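Local coordinates for major capsid protein (Paramecium bursaria Chlorella virus 1, PDB 5TIP), which self-assembles as trimers into the large icosahedral, glycosylated capsid of this chlorovirus, with a pseudo T=169 lattice, at residues A[83-88]-A[300-305]; A[266-271]-A[410-415]; A[274-279]-A[404-409]; A[309-314]-A[383-388]. All coordinates share one frame; numbering follows the deposited sequence.

Contact 1: residues A[83-88]-A[300-305]. With BGC (beta-D-glucopyranose), chain F.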
loop_
_atom_site.group_PDB
_atom_site.type_symbol
_atom_site.label_atom_id
_atom_site.label_comp_id
_atom_site.label_asym_id
_atom_site.label_seq_id
_atom_site.Cartn_x
_atom_site.Cartn_y
_atom_site.Cartn_z
ATOM N N THR A 83 -1.764 -11.697 25.312
ATOM C CA THR A 83 -2.880 -11.630 26.246
ATOM C C THR A 83 -3.677 -10.339 26.122
ATOM O O THR A 83 -4.596 -10.112 26.916
ATOM C CB THR A 83 -2.380 -11.801 27.681
ATOM O OG1 THR A 83 -1.401 -10.796 27.970
ATOM C CG2 THR A 83 -1.763 -13.178 27.869
ATOM N N THR A 84 -3.355 -9.489 25.150
ATOM C CA THR A 84 -4.108 -8.270 24.898
ATOM C C THR A 84 -4.486 -8.212 23.426
ATOM O O THR A 84 -3.801 -8.777 22.568
ATOM C CB THR A 84 -3.314 -7.011 25.275
ATOM O OG1 THR A 84 -2.078 -6.986 24.551
ATOM C CG2 THR A 84 -3.023 -6.985 26.769
ATOM N N TYR A 85 -5.589 -7.520 23.138
ATOM C CA TYR A 85 -6.060 -7.338 21.765
ATOM C C TYR A 85 -6.614 -5.921 21.649
ATOM O O TYR A 85 -7.767 -5.672 22.013
ATOM C CB TYR A 85 -7.110 -8.379 21.394
ATOM C CG TYR A 85 -7.463 -8.400 19.923
ATOM C CD1 TYR A 85 -6.532 -8.802 18.974
ATOM C CD2 TYR A 85 -8.727 -8.031 19.483
ATOM C CE1 TYR A 85 -6.845 -8.828 17.629
ATOM C CE2 TYR A 85 -9.050 -8.055 18.136
ATOM C CZ TYR A 85 -8.105 -8.455 17.215
ATOM O OH TYR A 85 -8.417 -8.482 15.875
ATOM N N TYR A 86 -5.791 -5.010 21.135
ATOM C CA TYR A 86 -6.146 -3.604 20.979
ATOM C C TYR A 86 -6.733 -3.010 22.265
ATOM O O TYR A 86 -7.863 -2.514 22.264
ATOM C CB TYR A 86 -7.110 -3.420 19.815
ATOM C CG TYR A 86 -6.521 -3.770 18.464
ATOM C CD1 TYR A 86 -5.864 -2.814 17.704
ATOM C CD2 TYR A 86 -6.617 -5.057 17.954
ATOM C CE1 TYR A 86 -5.321 -3.129 16.470
ATOM C CE2 TYR A 86 -6.078 -5.383 16.722
ATOM C CZ TYR A 86 -5.430 -4.415 15.984
ATOM O OH TYR A 86 -4.891 -4.732 14.756
ATOM N N PRO A 87 -5.988 -3.044 23.375
ATOM C CA PRO A 87 -6.574 -2.581 24.644
ATOM C C PRO A 87 -6.842 -1.086 24.670
ATOM O O PRO A 87 -7.849 -0.655 25.246
ATOM C CB PRO A 87 -5.520 -2.994 25.680
ATOM C CG PRO A 87 -4.243 -3.002 24.921
ATOM C CD PRO A 87 -4.591 -3.484 23.544
ATOM N N ALA A 88 -5.972 -0.280 24.061
ATOM C CA ALA A 88 -6.202 1.160 24.026
ATOM C C ALA A 88 -7.404 1.514 23.164
ATOM O O ALA A 88 -8.102 2.496 23.444
ATOM C CB ALA A 88 -4.959 1.878 23.512
ATOM N N GLY A 300 -4.162 -12.259 21.684
ATOM C CA GLY A 300 -3.333 -11.494 20.772
ATOM C C GLY A 300 -3.604 -11.790 19.313
ATOM O O GLY A 300 -3.271 -10.970 18.449
ATOM N N ASN A 301 -4.213 -12.937 19.020
ATOM C CA ASN A 301 -4.500 -13.341 17.650
ATOM C C ASN A 301 -5.993 -13.601 17.485
ATOM O O ASN A 301 -6.398 -14.614 16.907
ATOM C CB ASN A 301 -3.675 -14.580 17.286
ATOM C CG ASN A 301 -2.181 -14.370 17.502
ATOM O OD1 ASN A 301 -1.606 -13.399 17.011
ATOM N ND2 ASN A 301 -1.549 -15.283 18.240
ATOM N N THR A 302 -6.815 -12.684 18.003
ATOM C CA THR A 302 -8.263 -12.871 17.986
ATOM C C THR A 302 -8.811 -12.876 16.563
ATOM O O THR A 302 -9.726 -13.647 16.247
ATOM C CB THR A 302 -8.937 -11.777 18.816
ATOM O OG1 THR A 302 -8.512 -11.885 20.181
ATOM C CG2 THR A 302 -10.447 -11.904 18.759
ATOM N N GLY A 303 -8.260 -12.041 15.691
ATOM C CA GLY A 303 -8.720 -12.007 14.320
ATOM C C GLY A 303 -8.244 -13.204 13.520
ATOM O O GLY A 303 -7.333 -13.936 13.909
ATOM N N THR A 304 -8.894 -13.412 12.377
ATOM C CA THR A 304 -8.525 -14.494 11.477
ATOM C C THR A 304 -9.019 -14.160 10.078
ATOM O O THR A 304 -9.917 -13.333 9.896
ATOM C CB THR A 304 -9.103 -15.841 11.932
ATOM O OG1 THR A 304 -8.559 -16.891 11.125
ATOM C CG2 THR A 304 -10.615 -15.846 11.786
ATOM N N TYR A 305 -8.416 -14.817 9.091
ATOM C CA TYR A 305 -8.862 -14.737 7.709
ATOM C C TYR A 305 -9.579 -15.999 7.261
ATOM O O TYR A 305 -9.988 -16.090 6.099
ATOM C CB TYR A 305 -7.677 -14.449 6.779
ATOM C CG TYR A 305 -7.057 -13.088 6.998
ATOM C CD1 TYR A 305 -7.731 -11.933 6.630
ATOM C CD2 TYR A 305 -5.798 -12.958 7.567
ATOM C CE1 TYR A 305 -7.175 -10.685 6.827
ATOM C CE2 TYR A 305 -5.231 -11.712 7.765
ATOM C CZ TYR A 305 -5.925 -10.579 7.393
ATOM O OH TYR A 305 -5.372 -9.333 7.585
HETATM C C2 BGC F . 0.280 -15.673 19.750
HETATM C C3 BGC F . 1.785 -15.525 19.994
HETATM C C4 BGC F . 2.564 -15.771 18.711
HETATM C C5 BGC F . 2.000 -14.930 17.577
HETATM C C6 BGC F . 2.722 -15.248 16.277
HETATM C C1 BGC F . -0.172 -14.899 18.525
HETATM O O2 BGC F . -0.477 -15.171 20.843
HETATM O O3 BGC F . 2.220 -16.470 20.976
HETATM O O4 BGC F . 3.948 -15.495 18.914
HETATM O O5 BGC F . 0.621 -15.224 17.392
HETATM O O6 BGC F . 2.650 -16.655 16.032
#
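Tyr85 CG lies anti to the backbone N (chi1 -170°), and its ring meets Thr302, whose OG1 lies anti to its own carbonyl carbon (chi1 -63°). Thr302 CB sits squarely over the ring in a CH-pi contact, 3.5 Å from the Tyr85 centroid and 1° off the normal. The opposite face is covered by Tyr86 CD2, so the phenol is sandwiched between its sequence neighbour and the distant loop. Farther out, Tyr85 OH lies 3.6 Å from Gly303 N. On the backbone side, Gly300 CA makes a CA-H...O contact of 3.3 Å with Thr84 O. The contact joins the two jelly-roll domains of the capsid protein, 83-88 from the N-terminal one and 300-305 from the C-terminal one. Asn301, next to Thr302, takes no part in the contact and bears a glucose through a 1.5 Å bond from Asn301 ND2 to C1 of BGC. Because no conventional hydrogen bond crosses here, and Thr302 OG1 is taken by Tyr299 O, the chemistry is that of aromatic packing assisted by a weak backbone C-H donor.

Contact 2: residues A[266-271]-A[410-415]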
loop_
_atom_site.group_PDB
_atom_site.type_symbol
_atom_site.label_atom_id
_atom_site.label_comp_id
_atom_site.label_asym_id
_atom_site.label_seq_id
_atom_site.Cartn_x
_atom_site.Cartn_y
_atom_site.Cartn_z
ATOM N N ASN A 266 -20.472 -10.680 16.637
ATOM C CA ASN A 266 -19.482 -10.631 17.703
ATOM C C ASN A 266 -19.953 -11.418 18.918
ATOM O O ASN A 266 -21.131 -11.373 19.282
ATOM C CB ASN A 266 -19.197 -9.181 18.107
ATOM C CG ASN A 266 -18.555 -9.072 19.474
ATOM O OD1 ASN A 266 -19.189 -8.630 20.433
ATOM N ND2 ASN A 266 -17.294 -9.476 19.574
ATOM N N ASN A 267 -19.022 -12.140 19.540
ATOM C CA ASN A 267 -19.262 -12.743 20.844
ATOM C C ASN A 267 -18.991 -11.675 21.895
ATOM O O ASN A 267 -17.829 -11.315 22.124
ATOM C CB ASN A 267 -18.375 -13.969 21.060
ATOM C CG ASN A 267 -18.569 -14.601 22.429
ATOM O OD1 ASN A 267 -19.561 -14.345 23.112
ATOM N ND2 ASN A 267 -17.617 -15.433 22.835
ATOM N N PRO A 268 -20.026 -11.149 22.555
ATOM C CA PRO A 268 -19.827 -9.994 23.449
ATOM C C PRO A 268 -18.856 -10.251 24.589
ATOM O O PRO A 268 -18.400 -9.284 25.214
ATOM C CB PRO A 268 -21.239 -9.707 23.976
ATOM C CG PRO A 268 -21.981 -10.996 23.802
ATOM C CD PRO A 268 -21.417 -11.631 22.569
ATOM N N THR A 269 -18.524 -11.510 24.874
ATOM C CA THR A 269 -17.592 -11.805 25.956
ATOM C C THR A 269 -16.179 -11.339 25.620
ATOM O O THR A 269 -15.457 -10.849 26.496
ATOM C CB THR A 269 -17.605 -13.303 26.264
ATOM O OG1 THR A 269 -18.944 -13.716 26.564
ATOM C CG2 THR A 269 -16.711 -13.615 27.456
ATOM N N ASN A 270 -15.771 -11.466 24.358
ATOM C CA ASN A 270 -14.402 -11.186 23.942
ATOM C C ASN A 270 -14.389 -10.056 22.924
ATOM O O ASN A 270 -15.137 -10.088 21.941
ATOM C CB ASN A 270 -13.742 -12.433 23.353
ATOM C CG ASN A 270 -13.706 -13.586 24.333
ATOM O OD1 ASN A 270 -13.234 -13.440 25.461
ATOM N ND2 ASN A 270 -14.213 -14.737 23.913
ATOM N N TYR A 271 -13.531 -9.067 23.161
ATOM C CA TYR A 271 -13.466 -7.896 22.301
ATOM C C TYR A 271 -12.902 -8.264 20.937
ATOM O O TYR A 271 -11.887 -8.961 20.838
ATOM C CB TYR A 271 -12.609 -6.811 22.949
ATOM C CG TYR A 271 -12.500 -5.545 22.130
ATOM C CD1 TYR A 271 -13.563 -4.655 22.052
ATOM C CD2 TYR A 271 -11.335 -5.237 21.441
ATOM C CE1 TYR A 271 -13.470 -3.493 21.307
ATOM C CE2 TYR A 271 -11.233 -4.077 20.694
ATOM C CZ TYR A 271 -12.304 -3.210 20.632
ATOM O OH TYR A 271 -12.211 -2.055 19.891
ATOM N N LEU A 410 -21.590 -16.126 18.857
ATOM C CA LEU A 410 -21.611 -14.879 18.094
ATOM C C LEU A 410 -23.055 -14.382 18.003
ATOM O O LEU A 410 -23.730 -14.491 16.978
ATOM C CB LEU A 410 -21.006 -15.095 16.714
ATOM C CG LEU A 410 -19.589 -15.671 16.660
ATOM C CD1 LEU A 410 -19.175 -15.935 15.220
ATOM C CD2 LEU A 410 -18.596 -14.745 17.343
ATOM N N THR A 411 -23.526 -13.815 19.113
ATOM C CA THR A 411 -24.928 -13.439 19.251
ATOM C C THR A 411 -25.170 -11.940 19.140
ATOM O O THR A 411 -26.332 -11.521 19.105
ATOM C CB THR A 411 -25.478 -13.935 20.592
ATOM O OG1 THR A 411 -24.650 -13.445 21.655
ATOM C CG2 THR A 411 -25.493 -15.454 20.630
ATOM N N ALA A 412 -24.118 -11.129 19.088
ATOM C CA ALA A 412 -24.247 -9.681 18.968
ATOM C C ALA A 412 -24.009 -9.292 17.514
ATOM O O ALA A 412 -22.885 -9.397 17.012
ATOM C CB ALA A 412 -23.271 -8.967 19.900
ATOM N N LEU A 413 -25.068 -8.847 16.841
ATOM C CA LEU A 413 -24.993 -8.388 15.458
ATOM C C LEU A 413 -24.939 -6.865 15.461
ATOM O O LEU A 413 -25.919 -6.203 15.820
ATOM C CB LEU A 413 -26.184 -8.899 14.647
ATOM C CG LEU A 413 -26.392 -8.276 13.264
ATOM C CD1 LEU A 413 -25.179 -8.510 12.378
ATOM C CD2 LEU A 413 -27.650 -8.825 12.604
ATOM N N ASN A 414 -23.796 -6.314 15.068
ATOM C CA ASN A 414 -23.599 -4.872 14.992
ATOM C C ASN A 414 -23.652 -4.445 13.532
ATOM O O ASN A 414 -22.830 -4.889 12.726
ATOM C CB ASN A 414 -22.263 -4.470 15.616
ATOM C CG ASN A 414 -22.117 -4.949 17.044
ATOM O OD1 ASN A 414 -22.679 -4.363 17.968
ATOM N ND2 ASN A 414 -21.352 -6.017 17.234
ATOM N N ILE A 415 -24.611 -3.588 13.194
ATOM C CA ILE A 415 -24.786 -3.095 11.833
ATOM C C ILE A 415 -24.486 -1.605 11.829
ATOM O O ILE A 415 -25.086 -0.840 12.595
ATOM C CB ILE A 415 -26.199 -3.377 11.303
ATOM C CG1 ILE A 415 -26.534 -4.861 11.449
ATOM C CG2 ILE A 415 -26.315 -2.951 9.848
ATOM C CD1 ILE A 415 -27.946 -5.208 11.048
#
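Asn266 N gives the shortest polar bond, 2.8 Å to Ala412 O and almost straight (175°), and Ala412 N returns one of 3.0 Å to Asn266 O. Together they make an antiparallel hydrogen-bonded pair at the end of strand 257-266, where it meets the start of strand 412-426 in a sheet of the C-terminal jelly roll. Directly afterwards the chain turns back in a type I beta turn, Asn267 to Asn270, closed by Asn270 N on Asn267 O at 3.0 Å. The Asn266 side chain reaches across the turn that follows it: CG lies anti to the backbone N (chi1 161°), and ND2 has its stronger acceptor in Gln273 O. Asn266 ND2 also donates to Asn270 O at 3.3 Å, with that oxygen close to the amide plane. Across the contact, Leu410 CD2 packs against the start of the turn, 3.4 Å from Asn267 N and 3.8 Å from Asn267 CB. Pro268 and Thr411 cross at about a right angle, with Pro268 CD 3.8 Å from Thr411 OG1.

Contact 3: residues A[274-279]-A[404-409]. With BGC (beta-D-glucopyranose), chain H; BGC (beta-D-glucopyranose), chain E.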
loop_
_atom_site.group_PDB
_atom_site.type_symbol
_atom_site.label_atom_id
_atom_site.label_comp_id
_atom_site.label_asym_id
_atom_site.label_seq_id
_atom_site.Cartn_x
_atom_site.Cartn_y
_atom_site.Cartn_z
ATOM N N TYR A 274 -14.898 -11.868 16.095
ATOM C CA TYR A 274 -15.914 -11.923 15.056
ATOM C C TYR A 274 -16.057 -13.309 14.446
ATOM O O TYR A 274 -16.906 -13.502 13.570
ATOM C CB TYR A 274 -15.596 -10.907 13.953
ATOM C CG TYR A 274 -15.560 -9.472 14.427
ATOM C CD1 TYR A 274 -16.455 -9.011 15.384
ATOM C CD2 TYR A 274 -14.632 -8.576 13.916
ATOM C CE1 TYR A 274 -16.425 -7.700 15.817
ATOM C CE2 TYR A 274 -14.595 -7.263 14.340
ATOM C CZ TYR A 274 -15.493 -6.831 15.291
ATOM O OH TYR A 274 -15.461 -5.523 15.717
ATOM N N THR A 275 -15.251 -14.273 14.881
ATOM C CA THR A 275 -15.284 -15.624 14.347
ATOM C C THR A 275 -15.321 -16.617 15.499
ATOM O O THR A 275 -15.143 -16.261 16.666
ATOM C CB THR A 275 -14.078 -15.898 13.441
ATOM O OG1 THR A 275 -12.873 -15.546 14.134
ATOM C CG2 THR A 275 -14.179 -15.083 12.159
ATOM N N ALA A 276 -15.553 -17.879 15.156
ATOM C CA ALA A 276 -15.634 -18.933 16.153
ATOM C C ALA A 276 -14.245 -19.380 16.591
ATOM O O ALA A 276 -13.281 -19.343 15.820
ATOM C CB ALA A 276 -16.416 -20.125 15.607
ATOM N N LEU A 277 -14.147 -19.797 17.850
ATOM C CA LEU A 277 -12.902 -20.345 18.365
ATOM C C LEU A 277 -12.791 -21.817 17.996
ATOM O O LEU A 277 -13.783 -22.552 18.012
ATOM C CB LEU A 277 -12.827 -20.176 19.884
ATOM C CG LEU A 277 -13.030 -18.764 20.439
ATOM C CD1 LEU A 277 -12.927 -18.758 21.957
ATOM C CD2 LEU A 277 -12.029 -17.796 19.829
ATOM N N ALA A 278 -11.575 -22.246 17.661
ATOM C CA ALA A 278 -11.342 -23.618 17.235
ATOM C C ALA A 278 -9.927 -24.027 17.613
ATOM O O ALA A 278 -9.067 -23.188 17.884
ATOM C CB ALA A 278 -11.564 -23.790 15.727
ATOM N N ASN A 279 -9.697 -25.337 17.617
ATOM C CA ASN A 279 -8.404 -25.913 17.992
ATOM C C ASN A 279 -7.451 -25.963 16.799
ATOM O O ASN A 279 -6.896 -27.004 16.452
ATOM C CB ASN A 279 -8.624 -27.295 18.597
ATOM C CG ASN A 279 -7.395 -27.847 19.307
ATOM O OD1 ASN A 279 -6.338 -27.217 19.357
ATOM N ND2 ASN A 279 -7.560 -29.025 19.905
ATOM N N ALA A 404 -17.743 -24.104 12.983
ATOM C CA ALA A 404 -17.522 -24.728 14.281
ATOM C C ALA A 404 -18.716 -24.510 15.202
ATOM O O ALA A 404 -19.419 -23.500 15.119
ATOM C CB ALA A 404 -16.256 -24.176 14.930
ATOM N N ASN A 405 -18.939 -25.479 16.095
ATOM C CA ASN A 405 -20.064 -25.392 17.018
ATOM C C ASN A 405 -19.922 -24.235 17.996
ATOM O O ASN A 405 -20.912 -23.836 18.617
ATOM C CB ASN A 405 -20.224 -26.698 17.794
ATOM C CG ASN A 405 -19.140 -26.894 18.833
ATOM O OD1 ASN A 405 -17.986 -26.521 18.635
ATOM N ND2 ASN A 405 -19.529 -27.449 19.976
ATOM N N THR A 406 -18.717 -23.688 18.150
ATOM C CA THR A 406 -18.519 -22.549 19.033
ATOM C C THR A 406 -19.026 -21.248 18.434
ATOM O O THR A 406 -18.991 -20.218 19.115
ATOM C CB THR A 406 -17.034 -22.397 19.377
ATOM O OG1 THR A 406 -16.280 -22.242 18.167
ATOM C CG2 THR A 406 -16.528 -23.616 20.129
ATOM N N ALA A 407 -19.499 -21.271 17.187
ATOM C CA ALA A 407 -20.016 -20.075 16.538
ATOM C C ALA A 407 -21.337 -19.610 17.129
ATOM O O ALA A 407 -21.760 -18.484 16.841
ATOM C CB ALA A 407 -20.184 -20.323 15.040
ATOM N N THR A 408 -21.998 -20.440 17.938
ATOM C CA THR A 408 -23.258 -20.051 18.557
ATOM C C THR A 408 -23.091 -18.934 19.578
ATOM O O THR A 408 -24.097 -18.365 20.014
ATOM C CB THR A 408 -23.915 -21.262 19.219
ATOM O OG1 THR A 408 -22.999 -21.856 20.146
ATOM C CG2 THR A 408 -24.311 -22.286 18.167
ATOM N N LEU A 409 -21.859 -18.607 19.968
ATOM C CA LEU A 409 -21.624 -17.504 20.889
ATOM C C LEU A 409 -21.608 -16.151 20.192
ATOM O O LEU A 409 -21.615 -15.120 20.875
ATOM C CB LEU A 409 -20.304 -17.711 21.632
ATOM C CG LEU A 409 -20.184 -18.951 22.520
ATOM C CD1 LEU A 409 -18.874 -18.930 23.290
ATOM C CD2 LEU A 409 -21.361 -19.035 23.476
HETATM C C2 BGC H . -19.287 -27.344 22.299
HETATM C C3 BGC H . -18.421 -27.688 23.509
HETATM C C4 BGC H . -17.696 -29.001 23.281
HETATM C C5 BGC H . -17.030 -29.048 21.915
HETATM C C6 BGC H . -16.406 -30.418 21.674
HETATM C C1 BGC H . -18.495 -27.473 20.995
HETATM O O2 BGC H . -19.770 -26.001 22.429
HETATM O O3 BGC H . -19.225 -27.849 24.686
HETATM O O4 BGC H . -16.700 -29.173 24.297
HETATM O O5 BGC H . -17.952 -28.772 20.874
HETATM O O6 BGC H . -17.431 -31.419 21.680
HETATM C C2 BGC E . -6.876 -30.900 21.119
HETATM C C3 BGC E . -5.759 -31.864 21.483
HETATM C C4 BGC E . -4.983 -32.219 20.224
HETATM C C5 BGC E . -4.526 -30.967 19.484
HETATM C C6 BGC E . -3.840 -31.351 18.178
HETATM C C1 BGC E . -6.348 -29.689 20.359
HETATM O O2 BGC E . -7.535 -30.469 22.311
HETATM O O3 BGC E . -6.333 -33.067 21.997
HETATM O O4 BGC E . -3.846 -33.024 20.562
HETATM O O5 BGC E . -5.634 -30.111 19.197
HETATM O O6 BGC E . -3.456 -30.170 17.469
#
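Ala276 CB and the carbonyl of Leu277 meet the first turn of the 3-10 segment 405-409. Ala276 CB touches Ala407 CB at 3.8 Å and Ala404 CB at 4.1 Å, and it also lies 3.3 Å from Thr406 OG1. Thr406 OG1 donates to Leu277 O, in the carbonyl plane and on a lone pair, the one hydrogen bond that crosses between the segments; its modelled length of 2.5 Å is unusually short, and the exact value is doubtful. The place of the hydroxyl follows from chi1 of 58°, which sets OG1 between the backbone N and carbonyl carbon of Thr406. Behind this shell, Ala407 N bonds to Ala404 O at 3.0 Å and holds the tight turn that presents Thr406 and Ala407 to segment 274-279. Both segments carry host-added glycans: Asn279 ND2 and Asn405 ND2 are each joined to C1 of their own glucose. The Asn279 amide is positioned by Gly288 N, which donates to OD1. In the wider fold, the contact packs the long loop between strands 257-266 and 312-319 against the connection from strand 402-404 to strand 412-426, while Tyr274 at the inner end of its segment lies against helix 109-119.

Contact 4: residues A[309-314]-A[383-388]. With BGC (beta-D-glucopyranose), chain G.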
loop_
_atom_site.group_PDB
_atom_site.type_symbol
_atom_site.label_atom_id
_atom_site.label_comp_id
_atom_site.label_asym_id
_atom_site.label_seq_id
_atom_site.Cartn_x
_atom_site.Cartn_y
_atom_site.Cartn_z
ATOM N N LEU A 309 -14.413 -20.252 9.826
ATOM C CA LEU A 309 -14.786 -19.882 11.184
ATOM C C LEU A 309 -15.800 -18.744 11.244
ATOM O O LEU A 309 -16.214 -18.363 12.343
ATOM C CB LEU A 309 -13.539 -19.508 11.993
ATOM C CG LEU A 309 -12.456 -20.584 12.101
ATOM C CD1 LEU A 309 -11.276 -20.080 12.915
ATOM C CD2 LEU A 309 -13.024 -21.853 12.715
ATOM N N ALA A 310 -16.200 -18.187 10.102
ATOM C CA ALA A 310 -17.266 -17.195 10.077
ATOM C C ALA A 310 -18.626 -17.887 10.107
ATOM O O ALA A 310 -18.757 -19.068 9.774
ATOM C CB ALA A 310 -17.141 -16.303 8.843
ATOM N N VAL A 311 -19.652 -17.136 10.507
ATOM C CA VAL A 311 -20.934 -17.760 10.822
ATOM C C VAL A 311 -21.961 -17.529 9.718
ATOM O O VAL A 311 -22.872 -18.342 9.524
ATOM C CB VAL A 311 -21.454 -17.260 12.183
ATOM C CG1 VAL A 311 -21.846 -15.790 12.119
ATOM C CG2 VAL A 311 -22.604 -18.127 12.679
ATOM N N LEU A 312 -21.826 -16.428 8.981
ATOM C CA LEU A 312 -22.828 -16.057 7.989
ATOM C C LEU A 312 -22.671 -16.907 6.733
ATOM O O LEU A 312 -21.587 -16.965 6.144
ATOM C CB LEU A 312 -22.719 -14.571 7.647
ATOM C CG LEU A 312 -23.792 -14.041 6.691
ATOM C CD1 LEU A 312 -25.191 -14.241 7.263
ATOM C CD2 LEU A 312 -23.554 -12.577 6.348
ATOM N N ASP A 313 -23.753 -17.574 6.333
ATOM C CA ASP A 313 -23.743 -18.382 5.117
ATOM C C ASP A 313 -24.109 -17.567 3.882
ATOM O O ASP A 313 -23.391 -17.603 2.880
ATOM C CB ASP A 313 -24.700 -19.570 5.250
ATOM C CG ASP A 313 -24.778 -20.393 3.981
ATOM O OD1 ASP A 313 -23.710 -20.754 3.442
ATOM O OD2 ASP A 313 -25.902 -20.675 3.517
ATOM N N SER A 314 -25.223 -16.841 3.933
ATOM C CA SER A 314 -25.651 -16.026 2.806
ATOM C C SER A 314 -26.406 -14.815 3.331
ATOM O O SER A 314 -26.837 -14.782 4.485
ATOM C CB SER A 314 -26.522 -16.828 1.831
ATOM O OG SER A 314 -27.717 -17.269 2.453
ATOM N N LYS A 383 -24.701 -20.503 8.801
ATOM C CA LYS A 383 -24.209 -21.850 8.578
ATOM C C LYS A 383 -24.674 -22.774 9.697
ATOM O O LYS A 383 -25.109 -22.335 10.766
ATOM C CB LYS A 383 -22.682 -21.858 8.495
ATOM C CG LYS A 383 -22.109 -20.952 7.420
ATOM C CD LYS A 383 -20.592 -20.969 7.461
ATOM C CE LYS A 383 -19.996 -20.007 6.448
ATOM N NZ LYS A 383 -18.511 -19.968 6.548
ATOM N N THR A 384 -24.579 -24.074 9.441
ATOM C CA THR A 384 -24.866 -25.070 10.467
ATOM C C THR A 384 -23.620 -25.239 11.326
ATOM O O THR A 384 -22.609 -25.779 10.865
ATOM C CB THR A 384 -25.284 -26.393 9.834
ATOM O OG1 THR A 384 -26.445 -26.192 9.020
ATOM C CG2 THR A 384 -25.604 -27.416 10.911
ATOM N N CYS A 385 -23.689 -24.775 12.574
ATOM C CA CYS A 385 -22.548 -24.823 13.487
ATOM C C CYS A 385 -22.410 -26.241 14.046
ATOM O O CYS A 385 -22.597 -26.506 15.236
ATOM C CB CYS A 385 -22.716 -23.795 14.594
ATOM S SG CYS A 385 -23.202 -22.162 13.998
ATOM N N SER A 386 -22.065 -27.166 13.152
ATOM C CA SER A 386 -22.033 -28.583 13.479
ATOM C C SER A 386 -20.631 -29.171 13.545
ATOM O O SER A 386 -20.489 -30.337 13.929
ATOM C CB SER A 386 -22.859 -29.378 12.457
ATOM O OG SER A 386 -22.363 -29.180 11.144
ATOM N N ILE A 387 -19.599 -28.409 13.192
ATOM C CA ILE A 387 -18.235 -28.928 13.189
ATOM C C ILE A 387 -17.693 -28.951 14.610
ATOM O O ILE A 387 -17.920 -28.022 15.394
ATOM C CB ILE A 387 -17.331 -28.084 12.276
ATOM C CG1 ILE A 387 -17.920 -27.978 10.872
ATOM C CG2 ILE A 387 -15.934 -28.684 12.223
ATOM C CD1 ILE A 387 -17.091 -27.103 9.964
ATOM N N ASP A 388 -16.980 -30.022 14.950
ATOM C CA ASP A 388 -16.317 -30.097 16.244
ATOM C C ASP A 388 -15.162 -29.111 16.246
ATOM O O ASP A 388 -14.201 -29.276 15.493
ATOM C CB ASP A 388 -15.826 -31.523 16.503
ATOM C CG ASP A 388 -15.113 -31.680 17.842
ATOM O OD1 ASP A 388 -14.977 -30.690 18.596
ATOM O OD2 ASP A 388 -14.680 -32.811 18.143
HETATM C C2 BGC G . -15.790 -32.966 8.871
HETATM C C3 BGC G . -16.380 -34.286 9.342
HETATM C C4 BGC G . -16.849 -34.145 10.782
HETATM C C5 BGC G . -17.805 -32.969 10.916
HETATM C C6 BGC G . -18.269 -32.806 12.359
HETATM C C1 BGC G . -16.737 -31.800 9.133
HETATM O O2 BGC G . -15.503 -33.045 7.471
HETATM O O3 BGC G . -15.368 -35.292 9.294
HETATM O O4 BGC G . -17.499 -35.349 11.203
HETATM O O5 BGC G . -17.161 -31.768 10.495
HETATM O O6 BGC G . -17.156 -32.434 13.178
#
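This is a buried contact, part backbone bond and part lysine packing, between the start of strand 312-319 and the far end of strand 376-387. Lys383 N donates to Val311 O at 2.9 Å, nearly straight at 177°. The Lys383 side chain then runs back over the 310-312 backbone. Its CG is anti to the carbonyl carbon (chi1 -57°), and the chain stays extended beyond it, with Lys383 CG 3.7 Å from Asp313 CB and Lys383 CE 3.4 Å from Leu312 O. Lys383 NZ reaches Ala310 O only weakly, at 3.4 Å, and its stronger partner is Glu307, in a salt bridge that would probably favour the charged form of the lysine.

Both strands belong to a sheet of the C-terminal jelly roll. The pairing passes through a classic beta bulge, in which Asp313 and Ser314 both face Thr381. Past Lys383 the second strand bends away through an inverse gamma turn centred on Cys385, whose SG touches Val311 CG2 at 4.3 Å. Thr403 of strand 402-404 packs on both Lys383 and Cys385. Beyond the bend the chain comes to a glycan: Asp388 N donates to O6 of a glucose (BGC) at 3.0 Å, and Ile387 CG2 lies 3.7 Å from O5 of the same glucose.

In the fold
Contacts 2, 3 and 4 form a cluster in the C-terminal jelly roll, while contact 1 joins it to the N-terminal domain. Contacts 3 and 4 are closest, with centres about 8 Å apart, and are probably tied by hydrogen bonds from Asn405 N to Ile387 O (2.8 Å) and from Ala276 N to Leu309 O (2.9 Å). Contacts 2 and 3, centres about 12 Å apart, meet where Leu410 packs on Tyr274 and Thr275, and contact 2 touches contact 4 through Leu410 and Val311. Contacts 1 and 2, centres about 15 Å apart, meet where the Tyr85 ring reaches the carbonyl of Tyr271. Glycans border contacts 1, 3 and 4, attached at Asn301, Asn279 and Asn405, or bound at Asp388.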